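Local coordinates for periplasmic binding protein (Veillonella parvula, PDB 4OVK) that probably captures a solute outside the cytoplasmic membrane and passes it to an ABC transporter, as periplasmic solute-binding proteins do, at residues 236-240 / 276-280; 242-248 / 266-270. Residue numbers count along the deposited sequence, not the author numbering.

How the contacts relate
The chain first builds an N-terminal lobe around the parallel sheet of strands 34-36, 55-57, 104-108 and 125-128. It then passes along helix 150-170 into a second lobe, built on its own four-stranded parallel sheet; both contacts lie in this lobe. Contact 1 closes the larger loop, from the end of strand 233-236 to the segment 276-280. Contact 2 is nested inside it and joins helix 244-248 to strand 268-270 within the beta-alpha-beta connection. The two meet directly: Leu236 N lies 2.7 Å from Tyr269 O, a probable hydrogen bond between neighbouring strands, and Ser237 O lies 2.7 Å from Lys270 NZ. Strand 233-236 thus leads into contact 1 beside the strand used by contact 2.

Contact 1: 236-240 / 276-280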
ATOM      1  N   LEU A 236      -9.168   8.392   7.751  1.00 12.81           N
ATOM      2  CA  LEU A 236      -7.917   9.015   8.172  1.00 13.54           C
ATOM      3  C   LEU A 236      -6.764   8.161   7.678  1.00 12.62           C
ATOM      4  O   LEU A 236      -6.759   6.963   7.885  1.00 12.68           O
ATOM      5  CB  LEU A 236      -7.852   9.121   9.700  1.00 13.34           C
ATOM      6  CG  LEU A 236      -9.015   9.815  10.412  1.00 14.86           C
ATOM      7  CD1 LEU A 236      -8.879   9.679  11.916  1.00 15.92           C
ATOM      8  CD2 LEU A 236      -9.111  11.276  10.028  1.00 16.36           C
ATOM      9  N   SER A 237      -5.769   8.784   7.047  1.00 13.48           N
ATOM     10  CA  SER A 237      -4.649   8.036   6.512  1.00 13.07           C
ATOM     11  C   SER A 237      -3.649   7.589   7.591  1.00 14.19           C
ATOM     12  O   SER A 237      -3.714   8.037   8.734  1.00 14.53           O
ATOM     13  CB  SER A 237      -3.927   8.874   5.453  1.00 15.32           C
ATOM     14  OG  SER A 237      -2.862   9.591   6.033  1.00 20.94           O
ATOM     15  N   ASN A 238      -2.715   6.722   7.193  1.00 15.15           N
ATOM     16  CA  ASN A 238      -1.591   6.285   8.050  1.00 16.46           C
ATOM     17  C   ASN A 238      -0.305   7.073   7.827  1.00 17.14           C
ATOM     18  O   ASN A 238       0.762   6.696   8.336  1.00 19.71           O
ATOM     19  CB  ASN A 238      -1.316   4.788   7.856  1.00 18.57           C
ATOM     20  CG  ASN A 238      -2.394   3.923   8.478  1.00 19.51           C
ATOM     21  OD1 ASN A 238      -3.261   3.409   7.790  1.00 25.27           O
ATOM     22  ND2 ASN A 238      -2.355   3.788   9.786  1.00 15.52           N
ATOM     23  N   PHE A 239      -0.390   8.180   7.094  1.00 19.55           N
ATOM     24  CA  PHE A 239       0.763   9.090   6.953  1.00 21.97           C
ATOM     25  C   PHE A 239       1.028   9.905   8.219  1.00 20.82           C
ATOM     26  O   PHE A 239       2.060  10.570   8.332  1.00 26.33           O
ATOM     27  CB  PHE A 239       0.543  10.059   5.785  1.00 23.81           C
ATOM     28  CG  PHE A 239       0.736   9.443   4.432  1.00 26.68           C
ATOM     29  CD1 PHE A 239      -0.317   8.829   3.772  1.00 29.87           C
ATOM     30  CD2 PHE A 239       1.980   9.513   3.795  1.00 34.54           C
ATOM     31  CE1 PHE A 239      -0.136   8.273   2.510  1.00 36.98           C
ATOM     32  CE2 PHE A 239       2.161   8.961   2.536  1.00 37.57           C
ATOM     33  CZ  PHE A 239       1.104   8.340   1.893  1.00 37.36           C
ATOM     34  N   ASP A 240       0.098   9.850   9.168  1.00 21.71           N
ATOM     35  CA  ASP A 240       0.054  10.760  10.296  1.00 20.65           C
ATOM     36  C   ASP A 240      -0.544  10.018  11.483  1.00 17.78           C
ATOM     37  O   ASP A 240      -1.275   9.039  11.296  1.00 19.60           O
ATOM     38  CB  ASP A 240      -0.857  11.934   9.914  1.00 22.64           C
ATOM     39  CG  ASP A 240      -0.841  13.035  10.927  1.00 22.82           C
ATOM     40  OD1 ASP A 240       0.053  13.894  10.846  1.00 26.73           O
ATOM     41  OD2 ASP A 240      -1.718  13.034  11.818  1.00 26.41           O
ATOM     42  N   TYR A 276       2.102  -3.166   4.877  1.00 11.21           N
ATOM     43  CA  TYR A 276       2.482  -1.817   4.472  1.00 12.09           C
ATOM     44  C   TYR A 276       1.176  -1.034   4.568  1.00 14.72           C
ATOM     45  O   TYR A 276       0.083  -1.638   4.702  1.00 15.00           O
ATOM     46  CB  TYR A 276       3.052  -1.809   3.039  1.00 13.75           C
ATOM     47  CG  TYR A 276       3.740  -0.507   2.681  1.00 14.85           C
ATOM     48  CD1 TYR A 276       4.950  -0.151   3.270  1.00 16.28           C
ATOM     49  CD2 TYR A 276       3.166   0.388   1.791  1.00 16.67           C
ATOM     50  CE1 TYR A 276       5.563   1.051   2.975  1.00 19.58           C
ATOM     51  CE2 TYR A 276       3.784   1.583   1.476  1.00 18.95           C
ATOM     52  CZ  TYR A 276       4.973   1.912   2.076  1.00 19.66           C
ATOM     53  OH  TYR A 276       5.572   3.110   1.770  1.00 27.09           O
ATOM     54  N   ARG A 277       1.241   0.286   4.556  1.00 16.45           N
ATOM     55  CA  ARG A 277      -0.022   1.020   4.633  1.00 21.22           C
ATOM     56  C   ARG A 277      -0.869   0.759   3.378  1.00 21.45           C
ATOM     57  O   ARG A 277      -0.358   0.458   2.295  1.00 18.81           O
ATOM     58  CB  ARG A 277       0.170   2.501   4.927  1.00 26.61           C
ATOM     59  CG  ARG A 277       0.869   3.268   3.851  1.00 27.65           C
ATOM     60  CD  ARG A 277       1.300   4.640   4.355  1.00 32.63           C
ATOM     61  NE  ARG A 277       2.123   5.261   3.334  1.00 37.83           N
ATOM     62  CZ  ARG A 277       3.334   5.786   3.510  1.00 40.37           C
ATOM     63  NH1 ARG A 277       3.964   6.301   2.465  1.00 46.98           N
ATOM     64  NH2 ARG A 277       3.917   5.823   4.706  1.00 45.53           N
ATOM     65  N   TRP A 278      -2.174   0.811   3.576  1.00 20.20           N
ATOM     66  CA  TRP A 278      -3.134   0.473   2.548  1.00 18.92           C
ATOM     67  C   TRP A 278      -3.627   1.706   1.798  1.00 22.57           C
ATOM     68  O   TRP A 278      -4.500   1.591   0.943  1.00 23.03           O
ATOM     69  CB  TRP A 278      -4.305  -0.280   3.190  1.00 16.09           C
ATOM     70  CG  TRP A 278      -4.005  -1.688   3.586  1.00 15.46           C
ATOM     71  CD1 TRP A 278      -2.781  -2.321   3.557  1.00 14.50           C
ATOM     72  CD2 TRP A 278      -4.937  -2.649   4.103  1.00 14.03           C
ATOM     73  NE1 TRP A 278      -2.913  -3.617   4.011  1.00 16.14           N
ATOM     74  CE2 TRP A 278      -4.224  -3.842   4.347  1.00 14.53           C
ATOM     75  CE3 TRP A 278      -6.318  -2.622   4.373  1.00 13.99           C
ATOM     76  CZ2 TRP A 278      -4.837  -4.992   4.853  1.00 14.70           C
ATOM     77  CZ3 TRP A 278      -6.925  -3.775   4.878  1.00 14.22           C
ATOM     78  CH2 TRP A 278      -6.182  -4.937   5.107  1.00 15.73           C
ATOM     79  N   ASP A 279      -3.021   2.860   2.101  1.00 26.46           N
ATOM     80  CA  ASP A 279      -3.413   4.172   1.574  1.00 28.82           C
ATOM     81  C   ASP A 279      -3.056   4.369   0.106  1.00 36.48           C
ATOM     82  O   ASP A 279      -3.576   5.292  -0.514  1.00 34.40           O
ATOM     83  CB  ASP A 279      -2.740   5.297   2.376  1.00 31.51           C
ATOM     84  CG  ASP A 279      -3.097   5.268   3.877  1.00 29.78           C
ATOM     85  OD1 ASP A 279      -4.260   5.517   4.248  1.00 26.22           O
ATOM     86  OD2 ASP A 279      -2.201   4.996   4.687  1.00 40.20           O
ATOM     87  N   ALA A 280      -2.152   3.537  -0.424  1.00 33.29           N
ATOM     88  CA  ALA A 280      -1.769   3.564  -1.832  1.00 36.78           C
ATOM     89  C   ALA A 280      -1.553   2.127  -2.338  1.00 35.24           C
ATOM     90  O   ALA A 280      -1.535   1.183  -1.548  1.00 32.45           O
ATOM     91  CB  ALA A 280      -0.504   4.395  -2.020  1.00 40.73           C
TER
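Neither segment is regular over most of its length: 236-240 leaves the C-terminal end of strand 233-236, while residues 276-280 belong to the loop following the adjacent parallel strand 268-270. They face each other over a short span, with Ser237 CA 6.4 Å from Asp279 CA and Asn238 CA 6.5 Å from Arg277 CA. Such loops at the C-terminal ends of parallel strands are where alpha/beta lobes of binding proteins commonly face the interlobe cleft, and Tyr276 indeed touches Ile39 of the other lobe. An ST turn shapes the first loop, Phe239 N donating to Ser237 OG at 3.0 Å; that hydroxyl is also bonded to Gln185 O. The turn presents Asn238 N to Asp279, and a hydrogen bond of 3.1 Å to Asp279 OD2 joins the loops, while Asp279 OD1 is hydrogen-bonded to Tyr183 OH. The Arg277 guanidinium lies over one face of the Phe239 ring in a cation-pi interaction, Arg277 CZ 4.0 Å from the ring centroid and 28° off its normal, with Arg277 NH1 3.2 Å from Phe239 CE2.

Contact 2: 242-248 / 266-270; sequences IRPDDIY and HRVYK
Lys270 NZ donates to Ile242 O at 2.8 Å and is also hydrogen-bonded to Ser237 O and Asp240 O, so the buried ammonium, on a side chain with chi1 to chi4 t, p, t, t, gathers carbonyls of the loop that leads into the helix of this beta-alpha-beta crossover. At the other end Val268 N donates to Tyr248 OH, 3.2 Å away at an angle of 156°. Strand 268-270 is an edge strand of its parallel sheet, and Arg267 and Tyr269 make the backbone bonds to strand 233-236, leaving Val268 N and O facing outward. A water bridges Tyr248 OH (2.6 Å) and Val268 O (2.7 Å), donating to the carbonyl.

Helix 244-248 runs nearly antiparallel to the strand, at 154° with the axes 8.4 Å apart. Just before the helix, Arg243 N donates to Asp246 OD2 at 2.9 Å. In register, Arg243 CA lies 6.1 Å from Lys270 CA, Pro244 CA 5.5 Å from Val268 CA and Tyr248 CA 7.8 Å from His266 CA. Val268 and Lys270 point their CB atoms toward the helix, Tyr269 away. Val268 (chi1 t) packs against Pro244, Ile247 and Tyr248 (chi1 m), with Val268 CG2 3.6 Å from Tyr248 CE1. His266 (phi/psi 56/53) is C-prime of the Schellman motif ending helix 261-264. Its ring edge meets the Tyr248 face, planes at 51° and centroids 4.5 Å apart, bringing His266 ND1 3.5 Å from Tyr248 CE1.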
ATOM      1  N   ILE A 242      -2.946  10.952  13.346  1.00 15.99           N
ATOM      2  CA  ILE A 242      -4.330  11.345  13.602  1.00 15.95           C
ATOM      3  C   ILE A 242      -5.255  10.127  13.756  1.00 14.65           C
ATOM      4  O   ILE A 242      -5.179   9.159  12.995  1.00 14.00           O
ATOM      5  CB  ILE A 242      -4.840  12.334  12.533  1.00 16.24           C
ATOM      6  CG1 ILE A 242      -6.200  12.927  12.927  1.00 18.93           C
ATOM      7  CG2 ILE A 242      -4.898  11.674  11.164  1.00 17.39           C
ATOM      8  CD1 ILE A 242      -6.672  14.009  11.976  1.00 21.46           C
ATOM      9  N   ARG A 243      -6.095  10.165  14.781  1.00 14.15           N
ATOM     10  CA  ARG A 243      -7.042   9.095  15.055  1.00 15.65           C
ATOM     11  C   ARG A 243      -8.429   9.674  15.256  1.00 15.14           C
ATOM     12  O   ARG A 243      -8.557  10.870  15.432  1.00 15.00           O
ATOM     13  CB  ARG A 243      -6.595   8.317  16.287  1.00 18.27           C
ATOM     14  CG  ARG A 243      -5.472   7.376  15.938  1.00 18.83           C
ATOM     15  CD  ARG A 243      -4.977   6.598  17.120  1.00 22.28           C
ATOM     16  NE  ARG A 243      -3.984   5.637  16.671  1.00 22.86           N
ATOM     17  CZ  ARG A 243      -3.420   4.731  17.450  1.00 28.91           C
ATOM     18  NH1 ARG A 243      -3.757   4.655  18.723  1.00 34.65           N
ATOM     19  NH2 ARG A 243      -2.527   3.888  16.946  1.00 34.77           N
ATOM     20  N   PRO A 244      -9.478   8.830  15.213  1.00 15.35           N
ATOM     21  CA  PRO A 244     -10.837   9.386  15.278  1.00 15.26           C
ATOM     22  C   PRO A 244     -11.155  10.268  16.504  1.00 16.47           C
ATOM     23  O   PRO A 244     -11.811  11.298  16.363  1.00 17.03           O
ATOM     24  CB  PRO A 244     -11.714   8.134  15.262  1.00 14.60           C
ATOM     25  CG  PRO A 244     -10.899   7.130  14.502  1.00 15.27           C
ATOM     26  CD  PRO A 244      -9.500   7.374  14.991  1.00 15.51           C
ATOM     27  N   ASP A 245     -10.706   9.872  17.686  0.70 17.33           N
ATOM     28  CA  ASP A 245     -10.964  10.667  18.884  0.70 18.58           C
ATOM     29  C   ASP A 245     -10.334  12.073  18.820  0.70 18.41           C
ATOM     30  O   ASP A 245     -10.815  12.990  19.490  0.70 19.42           O
ATOM     31  CB  ASP A 245     -10.541   9.911  20.153  0.70 21.83           C
ATOM     32  CG  ASP A 245     -11.556   8.844  20.578  0.70 26.73           C
ATOM     33  OD1 ASP A 245     -12.675   8.785  20.016  0.70 33.80           O
ATOM     34  OD2 ASP A 245     -11.231   8.054  21.493  0.70 33.36           O
ATOM     35  N   ASP A 246      -9.301  12.259  17.995  1.00 17.41           N
ATOM     36  CA  ASP A 246      -8.732  13.612  17.766  1.00 18.18           C
ATOM     37  C   ASP A 246      -9.730  14.562  17.092  1.00 19.45           C
ATOM     38  O   ASP A 246      -9.758  15.772  17.369  1.00 21.14           O
ATOM     39  CB  ASP A 246      -7.465  13.526  16.910  1.00 19.77           C
ATOM     40  CG  ASP A 246      -6.368  12.672  17.560  1.00 20.12           C
ATOM     41  OD1 ASP A 246      -6.341  12.579  18.820  1.00 21.36           O
ATOM     42  OD2 ASP A 246      -5.536  12.093  16.813  1.00 20.41           O
ATOM     43  N   ILE A 247     -10.544  14.002  16.206  1.00 17.63           N
ATOM     44  CA  ILE A 247     -11.602  14.743  15.534  1.00 20.70           C
ATOM     45  C   ILE A 247     -12.817  14.880  16.464  1.00 19.91           C
ATOM     46  O   ILE A 247     -13.347  15.969  16.637  1.00 24.29           O
ATOM     47  CB  ILE A 247     -12.032  14.032  14.226  1.00 21.38           C
ATOM     48  CG1 ILE A 247     -10.895  13.969  13.196  1.00 23.21           C
ATOM     49  CG2 ILE A 247     -13.269  14.687  13.627  1.00 22.02           C
ATOM     50  CD1 ILE A 247     -10.406  15.292  12.659  1.00 25.92           C
ATOM     51  N   TYR A 248     -13.259  13.770  17.058  1.00 21.44           N
ATOM     52  CA  TYR A 248     -14.438  13.792  17.936  1.00 21.77           C
ATOM     53  C   TYR A 248     -14.294  14.770  19.108  1.00 21.18           C
ATOM     54  O   TYR A 248     -15.264  15.423  19.504  1.00 24.27           O
ATOM     55  CB  TYR A 248     -14.738  12.384  18.487  1.00 20.97           C
ATOM     56  CG  TYR A 248     -15.122  11.347  17.441  1.00 20.25           C
ATOM     57  CD1 TYR A 248     -15.965  11.668  16.377  1.00 20.48           C
ATOM     58  CD2 TYR A 248     -14.663  10.038  17.536  1.00 19.81           C
ATOM     59  CE1 TYR A 248     -16.315  10.716  15.431  1.00 22.17           C
ATOM     60  CE2 TYR A 248     -15.010   9.075  16.596  1.00 20.66           C
ATOM     61  CZ  TYR A 248     -15.833   9.416  15.546  1.00 20.46           C
ATOM     62  OH  TYR A 248     -16.206   8.464  14.627  1.00 18.78           O
ATOM     63  N   HIS A 266     -20.484   9.756  14.030  1.00 20.55           N
ATOM     64  CA  HIS A 266     -19.375   8.882  14.430  1.00 20.16           C
ATOM     65  C   HIS A 266     -18.975   7.917  13.309  1.00 18.25           C
ATOM     66  O   HIS A 266     -18.916   6.686  13.491  1.00 19.00           O
ATOM     67  CB  HIS A 266     -19.676   8.137  15.742  1.00 23.62           C
ATOM     68  CG  HIS A 266     -19.765   9.038  16.937  1.00 32.73           C
ATOM     69  ND1 HIS A 266     -18.661   9.408  17.675  1.00 35.57           N
ATOM     70  CD2 HIS A 266     -20.824   9.651  17.514  1.00 36.87           C
ATOM     71  CE1 HIS A 266     -19.034  10.211  18.656  1.00 41.61           C
ATOM     72  NE2 HIS A 266     -20.343  10.373  18.580  1.00 44.43           N
ATOM     73  N   ARG A 267     -18.709   8.510  12.153  1.00 15.78           N
ATOM     74  CA  ARG A 267     -18.269   7.787  10.968  1.00 15.98           C
ATOM     75  C   ARG A 267     -16.907   8.332  10.506  1.00 17.44           C
ATOM     76  O   ARG A 267     -16.694   8.637   9.316  1.00 17.80           O
ATOM     77  CB  ARG A 267     -19.342   7.899   9.879  1.00 15.91           C
ATOM     78  CG  ARG A 267     -20.678   7.258  10.283  1.00 17.49           C
ATOM     79  CD  ARG A 267     -21.350   6.582   9.104  1.00 18.32           C
ATOM     80  NE  ARG A 267     -20.647   5.353   8.741  1.00 18.16           N
ATOM     81  CZ  ARG A 267     -20.829   4.667   7.612  1.00 20.22           C
ATOM     82  NH1 ARG A 267     -20.118   3.563   7.393  1.00 20.71           N
ATOM     83  NH2 ARG A 267     -21.699   5.081   6.698  1.00 21.36           N
ATOM     84  N   VAL A 268     -15.996   8.455  11.476  1.00 16.35           N
ATOM     85  CA  VAL A 268     -14.584   8.805  11.246  1.00 15.22           C
ATOM     86  C   VAL A 268     -13.750   7.570  11.540  1.00 13.77           C
ATOM     87  O   VAL A 268     -13.758   7.043  12.665  1.00 15.66           O
ATOM     88  CB  VAL A 268     -14.099   9.944  12.161  1.00 16.11           C
ATOM     89  CG1 VAL A 268     -12.662  10.345  11.823  1.00 17.03           C
ATOM     90  CG2 VAL A 268     -15.021  11.150  12.082  1.00 17.34           C
ATOM     91  N   TYR A 269     -13.029   7.108  10.528  1.00 13.64           N
ATOM     92  CA  TYR A 269     -12.349   5.818  10.583  1.00 13.54           C
ATOM     93  C   TYR A 269     -10.882   5.928  10.202  1.00 13.60           C
ATOM     94  O   TYR A 269     -10.559   6.499   9.159  1.00 13.61           O
ATOM     95  CB  TYR A 269     -12.998   4.861   9.606  1.00 14.28           C
ATOM     96  CG  TYR A 269     -14.486   4.660   9.816  1.00 14.54           C
ATOM     97  CD1 TYR A 269     -14.958   3.915  10.879  1.00 17.06           C
ATOM     98  CD2 TYR A 269     -15.413   5.222   8.942  1.00 14.50           C
ATOM     99  CE1 TYR A 269     -16.330   3.720  11.061  1.00 18.58           C
ATOM    100  CE2 TYR A 269     -16.765   5.027   9.106  1.00 16.80           C
ATOM    101  CZ  TYR A 269     -17.224   4.280  10.175  1.00 18.57           C
ATOM    102  OH  TYR A 269     -18.588   4.087  10.340  1.00 18.77           O
ATOM    103  N   LYS A 270     -10.008   5.349  11.025  1.00 12.71           N
ATOM    104  CA  LYS A 270      -8.594   5.193  10.661  1.00 12.44           C
ATOM    105  C   LYS A 270      -8.380   4.050   9.660  1.00 11.51           C
ATOM    106  O   LYS A 270      -8.791   2.900   9.891  1.00 11.13           O
ATOM    107  CB  LYS A 270      -7.768   4.941  11.915  1.00 11.54           C
ATOM    108  CG  LYS A 270      -6.256   4.858  11.723  1.00 12.78           C
ATOM    109  CD  LYS A 270      -5.650   6.214  11.441  1.00 13.26           C
ATOM    110  CE  LYS A 270      -4.182   6.248  11.811  1.00 12.96           C
ATOM    111  NZ  LYS A 270      -3.543   7.527  11.430  1.00 15.30           N
TER
HETATM  112  O   HOH W   1     -15.227   6.042  14.742  1.00 19.50           O